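Local structure of arabinogalactan endo-1,4-beta-galactosidase (Ignisphaera aggregans, 7OSK) at residues 167-172 against 214-219; 174-177 against 182-185; 236-241 against 277-282. The protein probably hydrolyses beta-1,4-galactan chains from within, as an endo-1,4-beta-galactanase whose family 53 glycoside hydrolase catalytic domain is the part described here. All blocks are in the same frame, centred on the assembly; numbering follows the deposited sequence.

All three contacts lie in the outer layer of one TIM barrel, where helices pack on each other or on the chain entering a strand. Interactions 1 and 2 share helix 158-178 and follow one another along it, their centres about 12 Å apart; interaction 1 joins this helix to helix 206-223, whereas interaction 2 joins its C-terminal end to the loop leading into strand 185-188. Interaction 3 pairs helices 238-250 and 270-283 farther round the barrel, its centre about 28 Å from that of interaction 1 and about 30 Å from that of interaction 2. None of them includes a ligand of the calcium ion, which is held by Asp-301, Asp-303, His-305, Asn-307, Asn-370 and Glu-373.

Interaction 1: residues 167-172 against 214-219; sequences NWTYNA and KAAISA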
loop_
_atom_site.group_PDB
_atom_site.type_symbol
_atom_site.label_atom_id
_atom_site.label_comp_id
_atom_site.label_asym_id
_atom_site.label_seq_id
_atom_site.Cartn_x
_atom_site.Cartn_y
_atom_site.Cartn_z
ATOM N N ASN A 167 -16.298 -16.494 1.114
ATOM C CA ASN A 167 -16.212 -17.105 2.434
ATOM C C ASN A 167 -14.912 -16.771 3.155
ATOM O O ASN A 167 -14.890 -16.652 4.378
ATOM C CB ASN A 167 -16.360 -18.620 2.325
ATOM C CG ASN A 167 -16.461 -19.287 3.678
ATOM O OD1 ASN A 167 -15.471 -19.789 4.215
ATOM N ND2 ASN A 167 -17.663 -19.290 4.245
ATOM N N TRP A 168 -13.830 -16.621 2.399
ATOM C CA TRP A 168 -12.542 -16.283 2.992
ATOM C C TRP A 168 -12.519 -14.820 3.418
ATOM O O TRP A 168 -12.072 -14.500 4.518
ATOM C CB TRP A 168 -11.395 -16.561 2.019
ATOM C CG TRP A 168 -10.054 -16.301 2.629
ATOM C CD1 TRP A 168 -9.306 -17.171 3.367
ATOM C CD2 TRP A 168 -9.305 -15.082 2.567
ATOM N NE1 TRP A 168 -8.136 -16.570 3.767
ATOM C CE2 TRP A 168 -8.111 -15.288 3.288
ATOM C CE3 TRP A 168 -9.527 -13.837 1.971
ATOM C CZ2 TRP A 168 -7.143 -14.296 3.428
ATOM C CZ3 TRP A 168 -8.564 -12.853 2.111
ATOM C CH2 TRP A 168 -7.387 -13.088 2.834
ATOM N N THR A 169 -13.003 -13.941 2.545
ATOM C CA THR A 169 -13.055 -12.514 2.843
ATOM C C THR A 169 -13.956 -12.244 4.040
ATOM O O THR A 169 -13.627 -11.431 4.904
ATOM C CB THR A 169 -13.569 -11.702 1.641
ATOM O OG1 THR A 169 -12.729 -11.942 0.505
ATOM C CG2 THR A 169 -13.573 -10.209 1.957
ATOM N N TYR A 170 -15.098 -12.922 4.075
ATOM C CA TYR A 170 -16.047 -12.757 5.165
ATOM C C TYR A 170 -15.396 -13.145 6.484
ATOM O O TYR A 170 -15.348 -12.350 7.421
ATOM C CB TYR A 170 -17.303 -13.596 4.923
ATOM C CG TYR A 170 -18.307 -13.518 6.049
ATOM C CD1 TYR A 170 -19.197 -12.456 6.141
ATOM C CD2 TYR A 170 -18.363 -14.505 7.025
ATOM C CE1 TYR A 170 -20.112 -12.378 7.171
ATOM C CE2 TYR A 170 -19.275 -14.437 8.059
ATOM C CZ TYR A 170 -20.149 -13.371 8.127
ATOM O OH TYR A 170 -21.059 -13.299 9.157
ATOM N N ASN A 171 -14.885 -14.370 6.541
ATOM C CA ASN A 171 -14.226 -14.876 7.738
ATOM C C ASN A 171 -12.966 -14.083 8.069
ATOM O O ASN A 171 -12.629 -13.904 9.238
ATOM C CB ASN A 171 -13.884 -16.356 7.568
ATOM C CG ASN A 171 -15.102 -17.257 7.693
ATOM O OD1 ASN A 171 -15.980 -17.023 8.524
ATOM N ND2 ASN A 171 -15.158 -18.296 6.866
ATOM N N ALA A 172 -12.269 -13.611 7.037
ATOM C CA ALA A 172 -11.079 -12.791 7.238
ATOM C C ALA A 172 -11.438 -11.523 8.002
ATOM O O ALA A 172 -10.851 -11.236 9.039
ATOM C CB ALA A 172 -10.429 -12.444 5.910
ATOM N N LYS A 214 -16.906 -8.739 -7.463
ATOM C CA LYS A 214 -18.166 -8.511 -6.762
ATOM C C LYS A 214 -18.314 -9.420 -5.544
ATOM O O LYS A 214 -18.821 -9.000 -4.507
ATOM C CB LYS A 214 -19.348 -8.730 -7.708
ATOM C CG LYS A 214 -19.602 -7.586 -8.677
ATOM C CD LYS A 214 -20.812 -7.873 -9.552
ATOM C CE LYS A 214 -21.152 -6.689 -10.442
ATOM N NZ LYS A 214 -22.297 -6.984 -11.343
ATOM N N ALA A 215 -17.874 -10.667 -5.684
ATOM C CA ALA A 215 -17.992 -11.660 -4.619
ATOM C C ALA A 215 -17.258 -11.223 -3.356
ATOM O O ALA A 215 -17.771 -11.370 -2.244
ATOM C CB ALA A 215 -17.460 -12.996 -5.093
ATOM N N ALA A 216 -16.052 -10.695 -3.533
ATOM C CA ALA A 216 -15.278 -10.182 -2.413
ATOM C C ALA A 216 -15.988 -8.997 -1.775
ATOM O O ALA A 216 -16.081 -8.904 -0.554
ATOM C CB ALA A 216 -13.892 -9.781 -2.867
ATOM N N ILE A 217 -16.494 -8.095 -2.609
ATOM C CA ILE A 217 -17.174 -6.904 -2.118
ATOM C C ILE A 217 -18.426 -7.280 -1.328
ATOM O O ILE A 217 -18.692 -6.700 -0.278
ATOM C CB ILE A 217 -17.545 -5.953 -3.275
ATOM C CG1 ILE A 217 -16.272 -5.441 -3.949
ATOM C CG2 ILE A 217 -18.362 -4.770 -2.765
ATOM C CD1 ILE A 217 -16.507 -4.704 -5.243
ATOM N N SER A 218 -19.190 -8.250 -1.824
ATOM C CA SER A 218 -20.373 -8.714 -1.107
ATOM C C SER A 218 -19.993 -9.190 0.287
ATOM O O SER A 218 -20.743 -8.997 1.242
ATOM C CB SER A 218 -21.073 -9.841 -1.868
ATOM O OG SER A 218 -21.847 -9.330 -2.938
ATOM N N ALA A 219 -18.819 -9.802 0.400
ATOM C CA ALA A 219 -18.347 -10.309 1.680
ATOM C C ALA A 219 -18.059 -9.162 2.644
ATOM O O ALA A 219 -18.463 -9.207 3.804
ATOM C CB ALA A 219 -17.106 -11.168 1.488
#
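The chi1 of Thr-169 (-58°) sets OG1 beside the backbone N and leaves CG2 anti to that N, where it joins CB against Ala-219. The alanine methyl fits beside the threonine's branch point: Ala-219 CB is 3.6 Å from Thr-169 CB and 3.7 Å from its CG2. The same CG2 also lies 3.8 Å from the carbonyl O of Ala-216, one turn back on helix 206-223. The threonine hydroxyl has a different role. It hydrogen-bonds to Val-165 O within its own helix and to the hydroxyl of Tyr-137, so a polar atom of this buried residue is satisfied while its carbon atoms do the packing. Tyr-170, with CG anti to its backbone N (chi1 177°), also packs its CB on Ala-219 CB, at 4.2 Å, and its ring meets Ala-219 O with an edge, near the ring plane. Small residues on helix 206-223 thus let the axes of the two segments come within 8.1 Å at an angle of 27°. Ala-216 also touches Ile-188 of strand 185-188, beneath the helix pair. Such near-parallel packing of consecutive helices around the barrel strands is characteristic of the (beta/alpha)8, or TIM-barrel, fold.

Interaction 2: residues 174-177 against 182-185; sequences KYMA and LPDM
Met-176 and Pro-183 meet with their side chains crossing at about a right angle, the sulfur of the methionine reaching the proline ring at CD. The distance from Met-176 SD to Pro-183 CD is 4.1 Å, an ordinary apolar contact. Met-176 sets off toward the 182-185 segment with CG anti to its carbonyl carbon; an extended chi2 (-167°) carries SD out to the proline, and the bend at chi3 then turns only the terminal methyl CE. The second pair, Ala-177 and Leu-182, meets through methyl groups. Leu-182 holds CG anti to its backbone N (chi1 -172°), and its CD1 branch comes to 4.0 Å from Ala-177 CB, while Leu-182 CB lies close to the alanine CA. The backbones draw together here too, with the CA atoms of Ala-177 and Leu-182 4.4 Å apart. The carbonyl O of Met-176 approaches Leu-182 N, but the angle is too poor for a hydrogen bond, and the contact rests on apolar packing. The segments bracket the turn that takes the chain from helix 158-178 into strand 185-188, the return half of a right-handed beta-alpha-beta crossover. On the inner side Met-176 and Pro-183 both touch Ile-133 of strand 130-135, and Met-176 also reaches Thr-118 of helix 114-126.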
loop_
_atom_site.group_PDB
_atom_site.type_symbol
_atom_site.label_atom_id
_atom_site.label_comp_id
_atom_site.label_asym_id
_atom_site.label_seq_id
_atom_site.Cartn_x
_atom_site.Cartn_y
_atom_site.Cartn_z
ATOM N N LYS A 174 -14.225 -10.925 9.557
ATOM C CA LYS A 174 -14.846 -11.318 10.819
ATOM C C LYS A 174 -13.778 -11.593 11.873
ATOM O O LYS A 174 -14.003 -11.384 13.065
ATOM C CB LYS A 174 -15.732 -12.555 10.638
ATOM C CG LYS A 174 -17.223 -12.257 10.520
ATOM C CD LYS A 174 -17.786 -11.685 11.818
ATOM C CE LYS A 174 -19.274 -11.410 11.711
ATOM N NZ LYS A 174 -19.768 -10.628 12.876
ATOM N N TYR A 175 -12.618 -12.068 11.425
ATOM C CA TYR A 175 -11.494 -12.320 12.319
ATOM C C TYR A 175 -10.926 -11.004 12.849
ATOM O O TYR A 175 -10.663 -10.869 14.047
ATOM C CB TYR A 175 -10.408 -13.127 11.595
ATOM C CG TYR A 175 -9.140 -13.346 12.391
ATOM C CD1 TYR A 175 -8.104 -12.421 12.350
ATOM C CD2 TYR A 175 -8.972 -14.482 13.170
ATOM C CE1 TYR A 175 -6.941 -12.616 13.069
ATOM C CE2 TYR A 175 -7.808 -14.686 13.894
ATOM C CZ TYR A 175 -6.798 -13.750 13.840
ATOM O OH TYR A 175 -5.638 -13.947 14.557
ATOM N N MET A 176 -10.757 -10.031 11.959
ATOM C CA MET A 176 -10.179 -8.745 12.331
ATOM C C MET A 176 -11.117 -7.953 13.243
ATOM O O MET A 176 -10.666 -7.239 14.139
ATOM C CB MET A 176 -9.857 -7.920 11.082
ATOM C CG MET A 176 -9.059 -8.668 10.031
ATOM S SD MET A 176 -8.373 -7.612 8.742
ATOM C CE MET A 176 -7.151 -6.696 9.680
ATOM N N ALA A 177 -12.419 -8.086 13.010
ATOM C CA ALA A 177 -13.417 -7.353 13.785
ATOM C C ALA A 177 -13.385 -7.753 15.258
ATOM O O ALA A 177 -13.628 -6.924 16.137
ATOM C CB ALA A 177 -14.808 -7.583 13.208
ATOM N N LEU A 182 -10.907 -4.161 12.721
ATOM C CA LEU A 182 -11.696 -3.968 11.514
ATOM C C LEU A 182 -11.150 -2.785 10.719
ATOM O O LEU A 182 -11.080 -1.672 11.245
ATOM C CB LEU A 182 -13.165 -3.732 11.857
ATOM C CG LEU A 182 -14.113 -3.719 10.656
ATOM C CD1 LEU A 182 -14.270 -5.125 10.095
ATOM C CD2 LEU A 182 -15.461 -3.131 11.033
ATOM N N PRO A 183 -10.756 -3.017 9.455
ATOM C CA PRO A 183 -10.204 -1.912 8.663
ATOM C C PRO A 183 -11.261 -0.929 8.173
ATOM O O PRO A 183 -12.341 -1.344 7.752
ATOM C CB PRO A 183 -9.546 -2.627 7.482
ATOM C CG PRO A 183 -10.319 -3.883 7.324
ATOM C CD PRO A 183 -10.726 -4.291 8.712
ATOM N N ASP A 184 -10.943 0.360 8.227
ATOM C CA ASP A 184 -11.844 1.391 7.733
ATOM C C ASP A 184 -12.014 1.260 6.227
ATOM O O ASP A 184 -13.080 1.553 5.687
ATOM C CB ASP A 184 -11.318 2.785 8.082
ATOM C CG ASP A 184 -10.981 2.932 9.554
ATOM O OD1 ASP A 184 -11.893 3.239 10.352
ATOM O OD2 ASP A 184 -9.798 2.742 9.912
ATOM N N MET A 185 -10.952 0.813 5.561
ATOM C CA MET A 185 -10.954 0.637 4.112
ATOM C C MET A 185 -10.385 -0.717 3.711
ATOM O O MET A 185 -9.425 -1.200 4.305
ATOM C CB MET A 185 -10.153 1.753 3.442
ATOM C CG MET A 185 -10.831 3.099 3.530
ATOM S SD MET A 185 -10.005 4.409 2.617
ATOM C CE MET A 185 -11.221 5.715 2.799
#

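Interaction 3: residues 236-241 against 277-282; sequences VKADFY and VRTLVQ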
loop_
_atom_site.group_PDB
_atom_site.type_symbol
_atom_site.label_atom_id
_atom_site.label_comp_id
_atom_site.label_asym_id
_atom_site.label_seq_id
_atom_site.Cartn_x
_atom_site.Cartn_y
_atom_site.Cartn_z
ATOM N N VAL A 236 0.137 5.726 -14.130
ATOM C CA VAL A 236 -0.641 6.948 -14.283
ATOM C C VAL A 236 -1.073 7.139 -15.738
ATOM O O VAL A 236 -1.341 8.257 -16.178
ATOM C CB VAL A 236 0.151 8.189 -13.794
ATOM C CG1 VAL A 236 0.140 8.266 -12.273
ATOM C CG2 VAL A 236 1.578 8.156 -14.322
ATOM N N LYS A 237 -1.143 6.038 -16.482
ATOM C CA LYS A 237 -1.669 6.070 -17.841
ATOM C C LYS A 237 -3.164 6.384 -17.786
ATOM O O LYS A 237 -3.988 5.496 -17.568
ATOM C CB LYS A 237 -1.418 4.738 -18.560
ATOM C CG LYS A 237 -0.592 4.848 -19.834
ATOM C CD LYS A 237 -1.158 3.953 -20.931
ATOM C CE LYS A 237 -0.262 3.926 -22.161
ATOM N NZ LYS A 237 -0.950 4.452 -23.379
ATOM N N ALA A 238 -3.504 7.654 -17.979
ATOM C CA ALA A 238 -4.877 8.121 -17.799
ATOM C C ALA A 238 -5.857 7.429 -18.745
ATOM O O ALA A 238 -6.962 7.068 -18.343
ATOM C CB ALA A 238 -4.945 9.630 -17.987
ATOM N N ASP A 239 -5.453 7.238 -19.997
ATOM C CA ASP A 239 -6.333 6.633 -20.991
ATOM C C ASP A 239 -6.679 5.189 -20.626
ATOM O O ASP A 239 -7.719 4.675 -21.037
ATOM C CB ASP A 239 -5.696 6.685 -22.383
ATOM C CG ASP A 239 -4.311 6.074 -22.417
ATOM O OD1 ASP A 239 -3.586 6.180 -21.406
ATOM O OD2 ASP A 239 -3.944 5.488 -23.458
ATOM N N PHE A 240 -5.811 4.539 -19.856
ATOM C CA PHE A 240 -6.079 3.178 -19.400
ATOM C C PHE A 240 -7.064 3.175 -18.238
ATOM O O PHE A 240 -7.959 2.333 -18.181
ATOM C CB PHE A 240 -4.786 2.474 -18.984
ATOM C CG PHE A 240 -5.017 1.181 -18.253
ATOM C CD1 PHE A 240 -5.261 0.008 -18.950
ATOM C CD2 PHE A 240 -4.997 1.140 -16.869
ATOM C CE1 PHE A 240 -5.478 -1.182 -18.279
ATOM C CE2 PHE A 240 -5.214 -0.043 -16.192
ATOM C CZ PHE A 240 -5.455 -1.208 -16.897
ATOM N N TYR A 241 -6.887 4.115 -17.310
ATOM C CA TYR A 241 -7.793 4.250 -16.174
ATOM C C TYR A 241 -9.222 4.458 -16.662
ATOM O O TYR A 241 -10.161 3.852 -16.142
ATOM C CB TYR A 241 -7.369 5.414 -15.277
ATOM C CG TYR A 241 -6.300 5.071 -14.262
ATOM C CD1 TYR A 241 -5.002 4.767 -14.661
ATOM C CD2 TYR A 241 -6.582 5.069 -12.901
ATOM C CE1 TYR A 241 -4.020 4.459 -13.736
ATOM C CE2 TYR A 241 -5.605 4.764 -11.966
ATOM C CZ TYR A 241 -4.327 4.459 -12.390
ATOM O OH TYR A 241 -3.349 4.155 -11.468
ATOM N N VAL A 277 -5.057 12.721 -12.019
ATOM C CA VAL A 277 -5.952 13.124 -10.943
ATOM C C VAL A 277 -7.123 13.941 -11.483
ATOM O O VAL A 277 -8.280 13.610 -11.227
ATOM C CB VAL A 277 -5.204 13.940 -9.863
ATOM C CG1 VAL A 277 -6.178 14.476 -8.814
ATOM C CG2 VAL A 277 -4.135 13.085 -9.194
ATOM N N ARG A 278 -6.824 14.997 -12.234
ATOM C CA ARG A 278 -7.868 15.877 -12.749
ATOM C C ARG A 278 -8.802 15.141 -13.711
ATOM O O ARG A 278 -9.958 15.525 -13.882
ATOM C CB ARG A 278 -7.255 17.097 -13.444
ATOM C CG ARG A 278 -6.615 16.807 -14.791
ATOM C CD ARG A 278 -6.096 18.079 -15.438
ATOM N NE ARG A 278 -4.828 18.524 -14.859
ATOM C CZ ARG A 278 -4.708 19.410 -13.872
ATOM N NH1 ARG A 278 -5.780 19.971 -13.322
ATOM N NH2 ARG A 278 -3.500 19.738 -13.435
ATOM N N THR A 279 -8.294 14.088 -14.341
ATOM C CA THR A 279 -9.094 13.291 -15.263
ATOM C C THR A 279 -10.077 12.409 -14.497
ATOM O O THR A 279 -11.158 12.094 -14.992
ATOM C CB THR A 279 -8.206 12.403 -16.163
ATOM O OG1 THR A 279 -7.205 13.209 -16.798
ATOM C CG2 THR A 279 -9.038 11.697 -17.230
ATOM N N LEU A 280 -9.694 12.015 -13.287
ATOM C CA LEU A 280 -10.541 11.171 -12.447
ATOM C C LEU A 280 -11.621 11.973 -11.721
ATOM O O LEU A 280 -12.733 11.485 -11.524
ATOM C CB LEU A 280 -9.690 10.411 -11.424
ATOM C CG LEU A 280 -9.303 8.978 -11.804
ATOM C CD1 LEU A 280 -8.608 8.931 -13.154
ATOM C CD2 LEU A 280 -8.419 8.355 -10.734
ATOM N N VAL A 281 -11.295 13.199 -11.320
ATOM C CA VAL A 281 -12.240 14.019 -10.570
ATOM C C VAL A 281 -13.349 14.560 -11.471
ATOM O O VAL A 281 -14.436 14.884 -10.994
ATOM C CB VAL A 281 -11.543 15.209 -9.866
ATOM C CG1 VAL A 281 -10.476 14.710 -8.904
ATOM C CG2 VAL A 281 -10.948 16.167 -10.883
ATOM N N GLN A 282 -13.071 14.658 -12.768
ATOM C CA GLN A 282 -14.056 15.167 -13.715
ATOM C C GLN A 282 -14.911 14.043 -14.289
ATOM O O GLN A 282 -16.092 14.242 -14.563
ATOM C CB GLN A 282 -13.378 15.928 -14.858
ATOM C CG GLN A 282 -14.378 16.572 -15.820
ATOM C CD GLN A 282 -13.717 17.258 -16.995
ATOM O OE1 GLN A 282 -13.188 18.363 -16.869
ATOM N NE2 GLN A 282 -13.751 16.607 -18.152
#
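Residues 236-241 pass from a loop into the first turn of helix 238-250, with Lys-237 at the N-cap position, and this turn faces the C-terminal half of helix 270-283 with CA atoms 7.1 Å apart for Ala-238 and Thr-279 and 8.3 Å apart for Tyr-241 and Leu-280. Two side chains from each segment fill the gap. Ala-238 directs its methyl at Thr-279, and the nearest approach is the 4.4 Å from Ala-238 CB to Thr-279 OG1, a loose contact without polar pairing. That hydroxyl hydrogen-bonds instead to Asn-275 O, one turn earlier in its own helix.

Deeper in the interface, Tyr-241 and Leu-280 meet. The leucine leaves its backbone to one side of the contact, and its branched end then swings nearer: chi1 (-97°) and chi2 (55°) together bring CD1 to 4.3 Å from Tyr-241 CB; its other methyl, CD2, lies obliquely to the tyrosine ring. Both residues are buried and also touch strand 257-261, Tyr-241 on Ile-260 and Leu-280 on Ile-258. The pair therefore fills the layer between two neighbouring outer helices of the TIM barrel and strand 257-261, which lies between them in sequence. Leu-276, a turn before Leu-280, extends this apolar patch by touching both Ala-238 and Tyr-241.

The phenol of Tyr-241 is satisfied away from helix 270-283: its OH hydrogen-bonds to Gly-235 O, tying the ring back to the loop that leaves strand 228-234. On the exposed side of the same turn, Lys-237 NZ forms a salt bridge of 3.2 Å with Asp-239 OD2, using the syn lone pair of that oxygen.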